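Local coordinates for glycosyl hydrolase, family 31/fibronectin type III domain protein (Clostridium perfringens, PDB 4UAP) that binds N-acetylgalactosamine through a calcium-containing beta-sandwich carbohydrate-binding module, probably helping its parent family 31 glycoside hydrolase to hold galacto-configured glycans, at residues G94-E99 against E122-V127; A86-K91 against K106-S111; N69-N74 against E146-S151; I6-D11 against M57-N62. All coordinates share one frame; numbering follows the deposited sequence.

Contact 1: G94-E99 against E122-V127; sequences GYLNGE and EFDKIV
Glu122 meets Leu96 where the hairpin 94-99 passes the end of strand 121-123. The leucine methyl CD2 comes to 3.4 Å from the carbonyl O of Glu122, and both leucine methyls touch CG of the glutamate, the two side chains running at a slant to each other. Phe123 follows, and its ring lies against the bare backbone of Gly94, with Phe123 CD1 3.6 Å from Gly94 CA. Phe101 and Leu103 of strand 99-106 also touch this ring. At Asp124 the chain turns a corner between the two sheets. Asp124 N donates to Tyr95 O at 2.9 Å, while Lys125 N reaches the same oxygen only in a weak bond of 3.4 Å; two successive residues facing one tyrosine make a classic beta bulge, built where the chain passes from strand 121-123 of one sheet into strand 125-133 of the other. The aspartate side chain has CG between the backbone N and the carbonyl carbon (chi1 41°), and its carboxylate reaches the type I' turn Leu96-Glu99. Asn97 N gives OD2 a nearly straight bond of 3.1 Å (175° at the hydrogen), arriving on the syn side, and a water donates to OD1 while accepting from Gly98 N. The carboxylate thus holds one amide of the turn directly and the next through water. Beyond the bulge, Lys125 O accepts from Tyr95 N at 2.8 Å in regular antiparallel pairing. The lysine's aliphatic chain runs beside the tyrosine, pointing the same way, with CD near Tyr95 CD1. Val127 finishes the row: its CG2 meets the tyrosine ring edge at CE1, 3.8 Å away.

Contact 2: A86-K91 against K106-S111; sequences AMKKVK and KANITS
Met87 opens the contact with its terminal methyl, CE lying 3.9 Å from CD1 of Ile109. The sulfur chain is extended as far as SD and then bends at chi3 (58°), which turns CE to that side; Ile72 and Leu140 also touch this methionine, placing the pair inside the sandwich. Lys88 contributes chiefly its carbonyl. Ile109 N donates to Lys88 O at 2.9 Å with an almost linear hydrogen (177°), and the isoleucine side chain folds back over the same group, CG1 standing 3.4 Å from the oxygen. A polar backbone atom is thereby both bonded and covered by hydrocarbon. Lys89 lends its upper chain: CG touches Ala107 CB, and Lys89 CA makes a CA-H...O contact of 3.3 Å with Lys106 O. Val90 is the point of regular pairing. Its N donates to Lys106 O at 2.9 Å, and its O accepts from Lys106 N at 2.8 Å, a hydrogen-bonded antiparallel pair. Its methyl CG1 sits between two neighbours, Lys106 CB alongside and Ile109 CD1 at 3.9 Å, so the isoleucine tip is held by both valine and methionine. Tyr116 of strand 113-118 continues the layer, touching Val90 and making a cation-pi pair with Lys106. On the other flank of strand 87-96, Lys88 and Lys89 both face Asp132 in a classic beta bulge. Ladder pairing here gives way to a single backbone bond and the buried side chain of Ile109: the end of an antiparallel edge strand in a beta-sandwich, where the chain leaves strand 99-106 to cross toward the other sheet.

Contact 3: N69-N74 against E146-S151; sequences NFTIYN and EFYEKS
Tyr73 and Glu146 both carry CG anti to the carbonyl carbon (chi1 -69° and -65°), and the glutamate continues extended to CD, bringing the phenol and the carboxylate together. Tyr73 OH donates to Glu146 OE1 at 2.8 Å from above the carboxylate plane. Tyr148 OH donates to the same oxygen, also at 2.8 Å, from the opposite face and on the syn side. Two phenols thus clasp one oxygen, probably favouring a charged carboxylate. The ring plane of Tyr73 stands 76° from that of the carboxylate. Beside them, Asn69 lies alongside Tyr148, its OD1 3.3 Å from CD1; Thr71 OG1 donates to that OD1 from above the amide plane, helping to fix its rotation. The other face of the sheet is apolar: Phe70 CB sits over one face of the Phe147 ring, 3.5 Å from CD2, while the two rings meet obliquely. Tyr116 stacks on Phe70, and Phe59 meets Phe147. Between these layers the backbones pair through Thr71 N to Glu146 O and Glu146 N to Thr71 O, each 2.8 Å. This division, polar outside and aromatic inside, marks an antiparallel strand pair in one sheet of a beta-sandwich carbohydrate-binding module.

Contact 4: I6-D11 against M57-N62; sequences ITVSGD and MTFEFN
Val8 presses onto the ring of Phe59 at the apolar centre of this pair. Its methyl CG2, anti to the backbone N, lies over the ring face in a CH-pi contact, 4.0 Å from the centroid and 3.6 Å from CE2. Ile6 approaches the same ring differently: CG2 comes in the ring plane at the edge, 3.8 Å from Phe59 CD2. The ring is therefore touched on a face by one residue and on the rim by another two positions earlier. Ile6 CG1 in turn meets the edge of Phe61 at CD1, 4.0 Å away.

Outward from this layer runs the backbone ladder. Thr7 and Glu60 exchange two bonds, as do Ser9 and Thr58, each 2.9 Å between N and O; Thr7 N to Glu60 O is practically straight at the hydrogen (179°). On the opposite face of the sheet the contact turns polar. Ser9 OG rests 3.5 Å from Thr58 CB, and a water lies between this hydroxyl and Glu60 OE1, 2.7 Å from OE1, with more acceptors around it than it can serve at once. A second water bridges Thr7 OG1 and Glu60 O.

Strand 6-9 is outermost in its five-stranded sheet, and strand 55-61 joins it to strand 125-133 through backbone bonds such as Phe59 with Ile126. From the facing sheet, strand 141-149 brings Phe147 against Ile6 and Phe59, while Leu21 and Ile25 of a loop touch Val8.

Overall arrangement
Contacts 1, 2 and 4 share the sheet that holds strand 125-133; contact 1 also reaches, through strand 121-123, the facing sheet of contact 3. Contact 4 continues into contact 1 through strand 125-133, where Ile126 O lies 2.8 Å from Phe59 N. The interior is shared: Phe147 CD1 of contact 3 comes within 3.3 Å of Ile6 CD1 of contact 4, and Ile126 CG2 of contact 1 lies 3.9 Å from Phe70 CE2. Contact 2, its centre 22 Å from that of contact 1, closes toward contact 3 through Ser111 O and Asn74 ND2, 3.1 Å apart. Its Met87 side chain lies about 12 Å from the bound N-acetylgalactosamine, while the side chain of Tyr73 in contact 3 is about 7 Å from the bound calcium ion.

Contact 1: G94-E99 against E122-V127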
loop_
_atom_site.group_PDB
_atom_site.type_symbol
_atom_site.label_atom_id
_atom_site.label_comp_id
_atom_site.label_asym_id
_atom_site.label_seq_id
_atom_site.Cartn_x
_atom_site.Cartn_y
_atom_site.Cartn_z
ATOM N N GLY A 94 12.945 -4.007 -2.045
ATOM C CA GLY A 94 13.333 -4.352 -0.693
ATOM C C GLY A 94 14.786 -3.974 -0.479
ATOM O O GLY A 94 15.560 -3.908 -1.437
ATOM N N TYR A 95 15.149 -3.719 0.773
ATOM C CA TYR A 95 16.526 -3.378 1.123
ATOM C C TYR A 95 17.016 -4.230 2.286
ATOM O O TYR A 95 16.264 -4.566 3.201
ATOM C CB TYR A 95 16.658 -1.893 1.486
ATOM C CG TYR A 95 16.308 -0.951 0.356
ATOM C CD1 TYR A 95 14.997 -0.551 0.140
ATOM C CD2 TYR A 95 17.286 -0.472 -0.498
ATOM C CE1 TYR A 95 14.674 0.307 -0.900
ATOM C CE2 TYR A 95 16.979 0.380 -1.532
ATOM C CZ TYR A 95 15.675 0.775 -1.728
ATOM O OH TYR A 95 15.372 1.627 -2.764
ATOM N N LEU A 96 18.294 -4.573 2.238
ATOM C CA LEU A 96 18.949 -5.240 3.343
ATOM C C LEU A 96 20.389 -4.714 3.404
ATOM O O LEU A 96 21.157 -4.868 2.449
ATOM C CB LEU A 96 18.907 -6.763 3.174
ATOM C CG LEU A 96 19.488 -7.571 4.344
ATOM C CD1 LEU A 96 18.726 -7.312 5.641
ATOM C CD2 LEU A 96 19.494 -9.054 4.018
ATOM N N ASN A 97 20.718 -4.048 4.506
ATOM C CA ASN A 97 22.036 -3.443 4.693
ATOM C C ASN A 97 22.462 -2.562 3.526
ATOM O O ASN A 97 23.608 -2.622 3.089
ATOM C CB ASN A 97 23.080 -4.532 4.918
ATOM C CG ASN A 97 22.668 -5.509 6.000
ATOM O OD1 ASN A 97 22.766 -6.726 5.828
ATOM N ND2 ASN A 97 22.181 -4.981 7.117
ATOM N N GLY A 98 21.531 -1.767 3.008
ATOM C CA GLY A 98 21.813 -0.917 1.864
ATOM C C GLY A 98 21.675 -1.605 0.511
ATOM O O GLY A 98 21.418 -0.938 -0.494
ATOM N N GLU A 99 21.858 -2.925 0.482
ATOM C CA GLU A 99 21.662 -3.723 -0.735
ATOM C C GLU A 99 20.183 -3.622 -1.180
ATOM O O GLU A 99 19.278 -3.793 -0.370
ATOM C CB GLU A 99 22.084 -5.189 -0.486
ATOM C CG GLU A 99 22.231 -6.076 -1.747
ATOM C CD GLU A 99 22.891 -7.465 -1.500
ATOM O OE1 GLU A 99 23.185 -8.164 -2.502
ATOM O OE2 GLU A 99 23.115 -7.875 -0.333
ATOM N N GLU A 122 15.123 -11.796 3.196
ATOM C CA GLU A 122 15.310 -10.999 4.408
ATOM C C GLU A 122 15.442 -9.520 4.069
ATOM O O GLU A 122 16.169 -9.152 3.154
ATOM C CB GLU A 122 16.552 -11.487 5.177
ATOM C CG GLU A 122 16.812 -10.761 6.474
ATOM C CD GLU A 122 17.981 -11.352 7.264
ATOM O OE1 GLU A 122 18.901 -11.940 6.655
ATOM O OE2 GLU A 122 17.972 -11.225 8.506
ATOM N N PHE A 123 14.731 -8.671 4.800
ATOM C CA PHE A 123 14.742 -7.236 4.514
ATOM C C PHE A 123 14.673 -6.438 5.793
ATOM O O PHE A 123 14.034 -6.874 6.744
ATOM C CB PHE A 123 13.549 -6.830 3.648
ATOM C CG PHE A 123 13.448 -7.565 2.361
ATOM C CD1 PHE A 123 14.271 -7.234 1.301
ATOM C CD2 PHE A 123 12.523 -8.584 2.206
ATOM C CE1 PHE A 123 14.174 -7.918 0.097
ATOM C CE2 PHE A 123 12.419 -9.263 1.011
ATOM C CZ PHE A 123 13.240 -8.931 -0.044
ATOM N N ASP A 124 15.281 -5.257 5.809
ATOM C CA ASP A 124 14.999 -4.327 6.899
ATOM C C ASP A 124 14.077 -3.188 6.455
ATOM O O ASP A 124 13.565 -2.441 7.289
ATOM C CB ASP A 124 16.284 -3.758 7.479
ATOM C CG ASP A 124 17.292 -3.407 6.424
ATOM O OD1 ASP A 124 16.885 -2.870 5.377
ATOM O OD2 ASP A 124 18.503 -3.669 6.643
ATOM N N LYS A 125 13.870 -3.066 5.145
ATOM C CA LYS A 125 13.003 -2.022 4.586
ATOM C C LYS A 125 12.338 -2.498 3.301
ATOM O O LYS A 125 12.964 -3.169 2.482
ATOM C CB LYS A 125 13.808 -0.750 4.310
ATOM C CG LYS A 125 13.023 0.336 3.634
ATOM C CD LYS A 125 13.942 1.403 3.062
ATOM C CE LYS A 125 14.365 2.391 4.108
ATOM N NZ LYS A 125 15.234 3.439 3.482
ATOM N N ILE A 126 11.065 -2.152 3.126
ATOM C CA ILE A 126 10.371 -2.448 1.883
ATOM C C ILE A 126 9.660 -1.187 1.439
ATOM O O ILE A 126 8.980 -0.526 2.230
ATOM C CB ILE A 126 9.383 -3.622 2.049
ATOM C CG1 ILE A 126 10.170 -4.934 2.167
ATOM C CG2 ILE A 126 8.416 -3.689 0.871
ATOM C CD1 ILE A 126 9.316 -6.154 2.348
ATOM N N VAL A 127 9.859 -0.819 0.184
ATOM C CA VAL A 127 9.228 0.380 -0.335
ATOM C C VAL A 127 8.250 -0.035 -1.403
ATOM O O VAL A 127 8.634 -0.678 -2.379
ATOM C CB VAL A 127 10.242 1.372 -0.913
ATOM C CG1 VAL A 127 9.512 2.619 -1.426
ATOM C CG2 VAL A 127 11.296 1.742 0.145
HETATM O O HOH W 1 18.805 -1.375 4.133
#

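Contact 2: A86-K91 against K106-S111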
loop_
_atom_site.group_PDB
_atom_site.type_symbol
_atom_site.label_atom_id
_atom_site.label_comp_id
_atom_site.label_asym_id
_atom_site.label_seq_id
_atom_site.Cartn_x
_atom_site.Cartn_y
_atom_site.Cartn_z
ATOM N N ALA A 86 -9.460 1.975 -6.373
ATOM C CA ALA A 86 -8.428 1.022 -5.970
ATOM C C ALA A 86 -7.160 1.071 -6.835
ATOM O O ALA A 86 -7.158 1.562 -7.970
ATOM C CB ALA A 86 -8.999 -0.398 -5.975
ATOM N N MET A 87 -6.079 0.549 -6.268
ATOM C CA MET A 87 -4.807 0.394 -6.966
ATOM C C MET A 87 -4.965 -0.511 -8.202
ATOM O O MET A 87 -5.702 -1.504 -8.172
ATOM C CB MET A 87 -3.759 -0.180 -6.000
ATOM C CG MET A 87 -2.291 0.106 -6.376
ATOM S SD MET A 87 -1.172 -0.352 -5.016
ATOM C CE MET A 87 -1.573 -2.078 -4.816
ATOM N N LYS A 88 -4.282 -0.154 -9.285
ATOM C CA LYS A 88 -4.303 -0.935 -10.519
ATOM C C LYS A 88 -2.918 -1.488 -10.839
ATOM O O LYS A 88 -2.791 -2.538 -11.464
ATOM C CB LYS A 88 -4.791 -0.084 -11.690
ATOM C CG LYS A 88 -4.940 -0.872 -12.993
ATOM C CD LYS A 88 -5.406 0.009 -14.153
ATOM C CE LYS A 88 -5.746 -0.841 -15.373
ATOM N NZ LYS A 88 -6.105 -0.012 -16.564
ATOM N N LYS A 89 -1.882 -0.759 -10.418
ATOM C CA LYS A 89 -0.499 -1.109 -10.729
ATOM C C LYS A 89 0.440 -0.690 -9.605
ATOM O O LYS A 89 0.334 0.407 -9.061
ATOM C CB LYS A 89 -0.068 -0.453 -12.042
ATOM C CG LYS A 89 1.314 -0.847 -12.536
ATOM C CD LYS A 89 1.507 -0.260 -13.934
ATOM C CE LYS A 89 2.945 -0.286 -14.393
ATOM N NZ LYS A 89 3.050 0.314 -15.766
ATOM N N VAL A 90 1.373 -1.566 -9.271
ATOM C CA VAL A 90 2.216 -1.363 -8.108
ATOM C C VAL A 90 3.589 -1.919 -8.390
ATOM O O VAL A 90 3.744 -2.846 -9.187
ATOM C CB VAL A 90 1.612 -2.047 -6.852
ATOM C CG1 VAL A 90 1.603 -3.571 -7.009
ATOM C CG2 VAL A 90 2.332 -1.614 -5.564
ATOM N N LYS A 91 4.593 -1.343 -7.748
ATOM C CA LYS A 91 5.910 -1.950 -7.758
ATOM C C LYS A 91 6.438 -1.961 -6.337
ATOM O O LYS A 91 5.913 -1.269 -5.459
ATOM C CB LYS A 91 6.870 -1.195 -8.689
ATOM C CG LYS A 91 7.156 0.242 -8.273
ATOM C CD LYS A 91 8.306 0.840 -9.090
ATOM C CE LYS A 91 8.653 2.231 -8.573
ATOM N NZ LYS A 91 9.681 2.921 -9.401
ATOM N N LYS A 106 3.389 -5.367 -10.284
ATOM C CA LYS A 106 2.169 -6.111 -10.549
ATOM C C LYS A 106 1.175 -5.157 -11.181
ATOM O O LYS A 106 0.952 -4.063 -10.661
ATOM C CB LYS A 106 1.624 -6.741 -9.269
ATOM C CG LYS A 106 2.481 -7.923 -8.795
ATOM C CD LYS A 106 1.969 -8.534 -7.503
ATOM C CE LYS A 106 3.054 -9.386 -6.840
ATOM N NZ LYS A 106 3.571 -10.456 -7.737
ATOM N N ALA A 107 0.606 -5.561 -12.318
ATOM C CA ALA A 107 -0.262 -4.676 -13.100
ATOM C C ALA A 107 -1.654 -5.269 -13.304
ATOM O O ALA A 107 -1.883 -6.443 -13.014
ATOM C CB ALA A 107 0.389 -4.364 -14.449
ATOM N N ASN A 108 -2.580 -4.440 -13.791
ATOM C CA ASN A 108 -3.956 -4.855 -14.048
ATOM C C ASN A 108 -4.584 -5.540 -12.847
ATOM O O ASN A 108 -5.266 -6.558 -12.970
ATOM C CB ASN A 108 -4.002 -5.766 -15.270
ATOM C CG ASN A 108 -3.424 -5.100 -16.495
ATOM O OD1 ASN A 108 -2.355 -5.477 -16.977
ATOM N ND2 ASN A 108 -4.113 -4.083 -16.992
ATOM N N ILE A 109 -4.348 -4.969 -11.672
ATOM C CA ILE A 109 -4.862 -5.540 -10.442
ATOM C C ILE A 109 -6.376 -5.513 -10.445
ATOM O O ILE A 109 -6.968 -4.467 -10.702
ATOM C CB ILE A 109 -4.329 -4.782 -9.211
ATOM C CG1 ILE A 109 -2.808 -4.974 -9.111
ATOM C CG2 ILE A 109 -5.033 -5.260 -7.943
ATOM C CD1 ILE A 109 -2.126 -4.006 -8.150
ATOM N N THR A 110 -6.999 -6.659 -10.169
ATOM C CA THR A 110 -8.456 -6.734 -10.082
ATOM C C THR A 110 -8.949 -7.505 -8.863
ATOM O O THR A 110 -10.154 -7.623 -8.658
ATOM C CB THR A 110 -9.081 -7.410 -11.335
ATOM O OG1 THR A 110 -8.502 -8.710 -11.521
ATOM C CG2 THR A 110 -8.865 -6.559 -12.588
ATOM N N SER A 111 -8.038 -8.043 -8.058
ATOM C CA SER A 111 -8.457 -8.924 -6.966
ATOM C C SER A 111 -8.432 -8.240 -5.599
ATOM O O SER A 111 -7.833 -7.174 -5.438
ATOM C CB SER A 111 -7.579 -10.175 -6.932
ATOM O OG SER A 111 -6.224 -9.823 -6.750
#

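Contact 3: N69-N74 against E146-S151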
loop_
_atom_site.group_PDB
_atom_site.type_symbol
_atom_site.label_atom_id
_atom_site.label_comp_id
_atom_site.label_asym_id
_atom_site.label_seq_id
_atom_site.Cartn_x
_atom_site.Cartn_y
_atom_site.Cartn_z
ATOM N N ASN A 69 5.721 -13.225 2.772
ATOM C CA ASN A 69 5.068 -12.340 1.804
ATOM C C ASN A 69 4.683 -11.010 2.415
ATOM O O ASN A 69 4.729 -10.848 3.632
ATOM C CB ASN A 69 3.802 -13.005 1.225
ATOM C CG ASN A 69 2.618 -12.986 2.204
ATOM O OD1 ASN A 69 2.053 -11.930 2.507
ATOM N ND2 ASN A 69 2.235 -14.156 2.687
ATOM N N PHE A 70 4.288 -10.058 1.577
ATOM C CA PHE A 70 3.392 -9.031 2.074
ATOM C C PHE A 70 2.156 -9.023 1.186
ATOM O O PHE A 70 2.197 -9.439 0.023
ATOM C CB PHE A 70 4.068 -7.649 2.180
ATOM C CG PHE A 70 4.567 -7.075 0.884
ATOM C CD1 PHE A 70 3.711 -6.387 0.036
ATOM C CD2 PHE A 70 5.910 -7.162 0.552
ATOM C CE1 PHE A 70 4.182 -5.830 -1.138
ATOM C CE2 PHE A 70 6.388 -6.612 -0.633
ATOM C CZ PHE A 70 5.526 -5.941 -1.470
ATOM N N THR A 71 1.049 -8.597 1.781
ATOM C CA THR A 71 -0.266 -8.672 1.173
ATOM C C THR A 71 -0.939 -7.315 1.237
ATOM O O THR A 71 -1.129 -6.763 2.323
ATOM C CB THR A 71 -1.151 -9.707 1.883
ATOM O OG1 THR A 71 -0.562 -11.010 1.747
ATOM C CG2 THR A 71 -2.550 -9.710 1.291
ATOM N N ILE A 72 -1.286 -6.791 0.064
ATOM C CA ILE A 72 -1.968 -5.517 -0.066
ATOM C C ILE A 72 -3.463 -5.791 -0.224
ATOM O O ILE A 72 -3.863 -6.564 -1.096
ATOM C CB ILE A 72 -1.434 -4.713 -1.279
ATOM C CG1 ILE A 72 0.091 -4.515 -1.157
ATOM C CG2 ILE A 72 -2.157 -3.366 -1.399
ATOM C CD1 ILE A 72 0.755 -3.943 -2.408
ATOM N N TYR A 73 -4.271 -5.186 0.641
ATOM C CA TYR A 73 -5.714 -5.339 0.565
ATOM C C TYR A 73 -6.319 -4.162 -0.192
ATOM O O TYR A 73 -6.210 -3.004 0.226
ATOM C CB TYR A 73 -6.317 -5.458 1.964
ATOM C CG TYR A 73 -5.953 -6.750 2.668
ATOM C CD1 TYR A 73 -4.731 -6.889 3.331
ATOM C CD2 TYR A 73 -6.832 -7.837 2.668
ATOM C CE1 TYR A 73 -4.398 -8.071 3.974
ATOM C CE2 TYR A 73 -6.499 -9.030 3.302
ATOM C CZ TYR A 73 -5.293 -9.136 3.957
ATOM O OH TYR A 73 -4.976 -10.310 4.593
ATOM N N ASN A 74 -6.948 -4.473 -1.321
ATOM C CA ASN A 74 -7.455 -3.455 -2.222
ATOM C C ASN A 74 -8.903 -3.097 -1.926
ATOM O O ASN A 74 -9.649 -3.901 -1.375
ATOM C CB ASN A 74 -7.320 -3.923 -3.669
ATOM C CG ASN A 74 -5.876 -4.130 -4.064
ATOM O OD1 ASN A 74 -5.053 -3.233 -3.901
ATOM N ND2 ASN A 74 -5.549 -5.330 -4.542
ATOM N N GLU A 146 -0.301 -5.995 4.917
ATOM C CA GLU A 146 0.128 -6.929 5.964
ATOM C C GLU A 146 1.420 -7.637 5.591
ATOM O O GLU A 146 1.614 -7.997 4.429
ATOM C CB GLU A 146 -0.954 -7.987 6.222
ATOM C CG GLU A 146 -2.237 -7.434 6.780
ATOM C CD GLU A 146 -3.210 -8.521 7.153
ATOM O OE1 GLU A 146 -3.106 -9.631 6.585
ATOM O OE2 GLU A 146 -4.077 -8.266 8.017
ATOM N N PHE A 147 2.283 -7.858 6.580
ATOM C CA PHE A 147 3.566 -8.528 6.360
ATOM C C PHE A 147 3.589 -9.857 7.116
ATOM O O PHE A 147 3.246 -9.914 8.296
ATOM C CB PHE A 147 4.729 -7.619 6.798
ATOM C CG PHE A 147 4.852 -6.368 5.968
ATOM C CD1 PHE A 147 4.015 -5.286 6.195
ATOM C CD2 PHE A 147 5.775 -6.293 4.938
ATOM C CE1 PHE A 147 4.101 -4.145 5.415
ATOM C CE2 PHE A 147 5.879 -5.159 4.160
ATOM C CZ PHE A 147 5.036 -4.079 4.396
ATOM N N TYR A 148 3.958 -10.927 6.425
ATOM C CA TYR A 148 3.948 -12.263 7.025
ATOM C C TYR A 148 5.363 -12.796 7.170
ATOM O O TYR A 148 6.074 -12.979 6.177
ATOM C CB TYR A 148 3.100 -13.224 6.189
ATOM C CG TYR A 148 1.617 -12.979 6.329
ATOM C CD1 TYR A 148 0.979 -11.992 5.584
ATOM C CD2 TYR A 148 0.860 -13.724 7.219
ATOM C CE1 TYR A 148 -0.384 -11.762 5.719
ATOM C CE2 TYR A 148 -0.493 -13.508 7.363
ATOM C CZ TYR A 148 -1.112 -12.526 6.619
ATOM O OH TYR A 148 -2.460 -12.318 6.780
ATOM N N GLU A 149 5.772 -13.037 8.408
ATOM C CA GLU A 149 7.135 -13.471 8.689
ATOM C C GLU A 149 7.306 -14.979 8.459
ATOM O O GLU A 149 6.385 -15.764 8.693
ATOM C CB GLU A 149 7.516 -13.097 10.127
ATOM C CG GLU A 149 9.004 -13.253 10.435
ATOM C CD GLU A 149 9.381 -12.775 11.833
ATOM O OE1 GLU A 149 8.476 -12.558 12.671
ATOM O OE2 GLU A 149 10.594 -12.612 12.088
ATOM N N LYS A 150 8.482 -15.381 7.988
ATOM C CA LYS A 150 8.780 -16.797 7.844
ATOM C C LYS A 150 9.025 -17.387 9.228
ATOM O O LYS A 150 10.006 -17.034 9.891
ATOM C CB LYS A 150 9.989 -17.025 6.936
ATOM C CG LYS A 150 10.304 -18.504 6.666
ATOM C CD LYS A 150 11.397 -18.644 5.612
ATOM C CE LYS A 150 11.694 -20.097 5.255
ATOM N NZ LYS A 150 12.300 -20.845 6.392
ATOM N N SER A 151 8.096 -18.255 9.642
ATOM C CA SER A 151 8.124 -19.010 10.904
ATOM C C SER A 151 9.155 -18.549 11.935
ATOM O O SER A 151 10.017 -19.321 12.353
ATOM C CB SER A 151 8.347 -20.496 10.598
ATOM O OG SER A 151 9.409 -20.676 9.673
#

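Contact 4: I6-D11 against M57-N62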
loop_
_atom_site.group_PDB
_atom_site.type_symbol
_atom_site.label_atom_id
_atom_site.label_comp_id
_atom_site.label_asym_id
_atom_site.label_seq_id
_atom_site.Cartn_x
_atom_site.Cartn_y
_atom_site.Cartn_z
ATOM N N ILE A 6 5.995 -2.744 12.752
ATOM C CA ILE A 6 6.258 -2.114 11.469
ATOM C C ILE A 6 6.101 -0.605 11.566
ATOM O O ILE A 6 5.123 -0.117 12.123
ATOM C CB ILE A 6 5.310 -2.649 10.388
ATOM C CG1 ILE A 6 5.499 -4.162 10.236
ATOM C CG2 ILE A 6 5.549 -1.934 9.061
ATOM C CD1 ILE A 6 4.399 -4.831 9.450
ATOM N N THR A 7 7.070 0.125 11.031
ATOM C CA THR A 7 6.981 1.574 10.935
ATOM C C THR A 7 6.700 1.953 9.484
ATOM O O THR A 7 7.344 1.442 8.574
ATOM C CB THR A 7 8.271 2.247 11.430
ATOM O OG1 THR A 7 8.462 1.918 12.810
ATOM C CG2 THR A 7 8.182 3.751 11.294
ATOM N N VAL A 8 5.714 2.813 9.262
ATOM C CA VAL A 8 5.394 3.226 7.903
ATOM C C VAL A 8 5.618 4.733 7.746
ATOM O O VAL A 8 5.323 5.513 8.638
ATOM C CB VAL A 8 3.940 2.852 7.518
ATOM C CG1 VAL A 8 2.939 3.541 8.429
ATOM C CG2 VAL A 8 3.675 3.189 6.048
ATOM N N SER A 9 6.160 5.135 6.608
ATOM C CA SER A 9 6.442 6.534 6.368
ATOM C C SER A 9 6.214 6.858 4.908
ATOM O O SER A 9 6.081 5.964 4.073
ATOM C CB SER A 9 7.877 6.877 6.786
ATOM O OG SER A 9 8.810 6.099 6.052
ATOM N N GLY A 10 6.136 8.148 4.610
ATOM C CA GLY A 10 5.854 8.603 3.264
ATOM C C GLY A 10 5.196 9.966 3.352
ATOM O O GLY A 10 5.080 10.528 4.446
ATOM N N ASP A 11 4.763 10.496 2.213
ATOM C CA ASP A 11 4.299 11.881 2.159
ATOM C C ASP A 11 2.817 12.011 2.515
ATOM O O ASP A 11 1.919 11.912 1.662
ATOM C CB ASP A 11 4.568 12.486 0.786
ATOM C CG ASP A 11 4.307 13.989 0.747
ATOM O OD1 ASP A 11 3.810 14.549 1.752
ATOM O OD2 ASP A 11 4.582 14.605 -0.299
ATOM N N MET A 57 5.299 4.328 -0.391
ATOM C CA MET A 57 5.043 3.959 0.996
ATOM C C MET A 57 6.235 3.140 1.505
ATOM O O MET A 57 6.567 2.102 0.931
ATOM C CB MET A 57 3.745 3.150 1.112
ATOM C CG MET A 57 2.457 3.923 0.774
ATOM S SD MET A 57 1.058 2.861 0.259
ATOM C CE MET A 57 1.515 2.508 -1.437
ATOM N N THR A 58 6.878 3.616 2.567
ATOM C CA THR A 58 8.073 2.960 3.090
ATOM C C THR A 58 7.772 2.221 4.386
ATOM O O THR A 58 7.194 2.791 5.312
ATOM C CB THR A 58 9.197 3.969 3.336
ATOM O OG1 THR A 58 9.538 4.594 2.093
ATOM C CG2 THR A 58 10.440 3.274 3.935
ATOM N N PHE A 59 8.169 0.952 4.440
ATOM C CA PHE A 59 7.934 0.113 5.610
ATOM C C PHE A 59 9.263 -0.362 6.180
ATOM O O PHE A 59 10.090 -0.922 5.467
ATOM C CB PHE A 59 7.057 -1.085 5.248
ATOM C CG PHE A 59 5.690 -0.693 4.739
ATOM C CD1 PHE A 59 5.497 -0.391 3.400
ATOM C CD2 PHE A 59 4.616 -0.594 5.605
ATOM C CE1 PHE A 59 4.243 -0.015 2.924
ATOM C CE2 PHE A 59 3.351 -0.230 5.136
ATOM C CZ PHE A 59 3.178 0.066 3.790
ATOM N N GLU A 60 9.460 -0.136 7.468
ATOM C CA GLU A 60 10.703 -0.522 8.109
ATOM C C GLU A 60 10.441 -1.395 9.322
ATOM O O GLU A 60 9.442 -1.228 10.028
ATOM C CB GLU A 60 11.497 0.709 8.522
ATOM C CG GLU A 60 11.974 1.547 7.370
ATOM C CD GLU A 60 12.610 2.838 7.836
ATOM O OE1 GLU A 60 11.854 3.785 8.150
ATOM O OE2 GLU A 60 13.861 2.904 7.899
ATOM N N PHE A 61 11.346 -2.335 9.546
ATOM C CA PHE A 61 11.323 -3.148 10.741
ATOM C C PHE A 61 12.537 -2.715 11.570
ATOM O O PHE A 61 13.539 -2.264 11.009
ATOM C CB PHE A 61 11.367 -4.636 10.383
ATOM C CG PHE A 61 10.634 -4.978 9.104
ATOM C CD1 PHE A 61 9.249 -5.112 9.086
ATOM C CD2 PHE A 61 11.333 -5.168 7.918
ATOM C CE1 PHE A 61 8.577 -5.430 7.903
ATOM C CE2 PHE A 61 10.677 -5.484 6.737
ATOM C CZ PHE A 61 9.293 -5.613 6.726
ATOM N N ASN A 62 12.462 -2.830 12.890
ATOM C CA ASN A 62 13.583 -2.388 13.724
ATOM C C ASN A 62 14.786 -3.316 13.622
ATOM O O ASN A 62 15.886 -2.975 14.068
ATOM C CB ASN A 62 13.153 -2.249 15.184
ATOM C CG ASN A 62 12.217 -3.348 15.623
ATOM O OD1 ASN A 62 12.436 -4.524 15.334
ATOM N ND2 ASN A 62 11.154 -2.967 16.317
HETATM O O HOH W 2 9.926 -0.776 12.863
HETATM O O HOH W 3 7.952 6.617 1.394
HETATM O O HOH W 4 9.199 3.765 7.585
#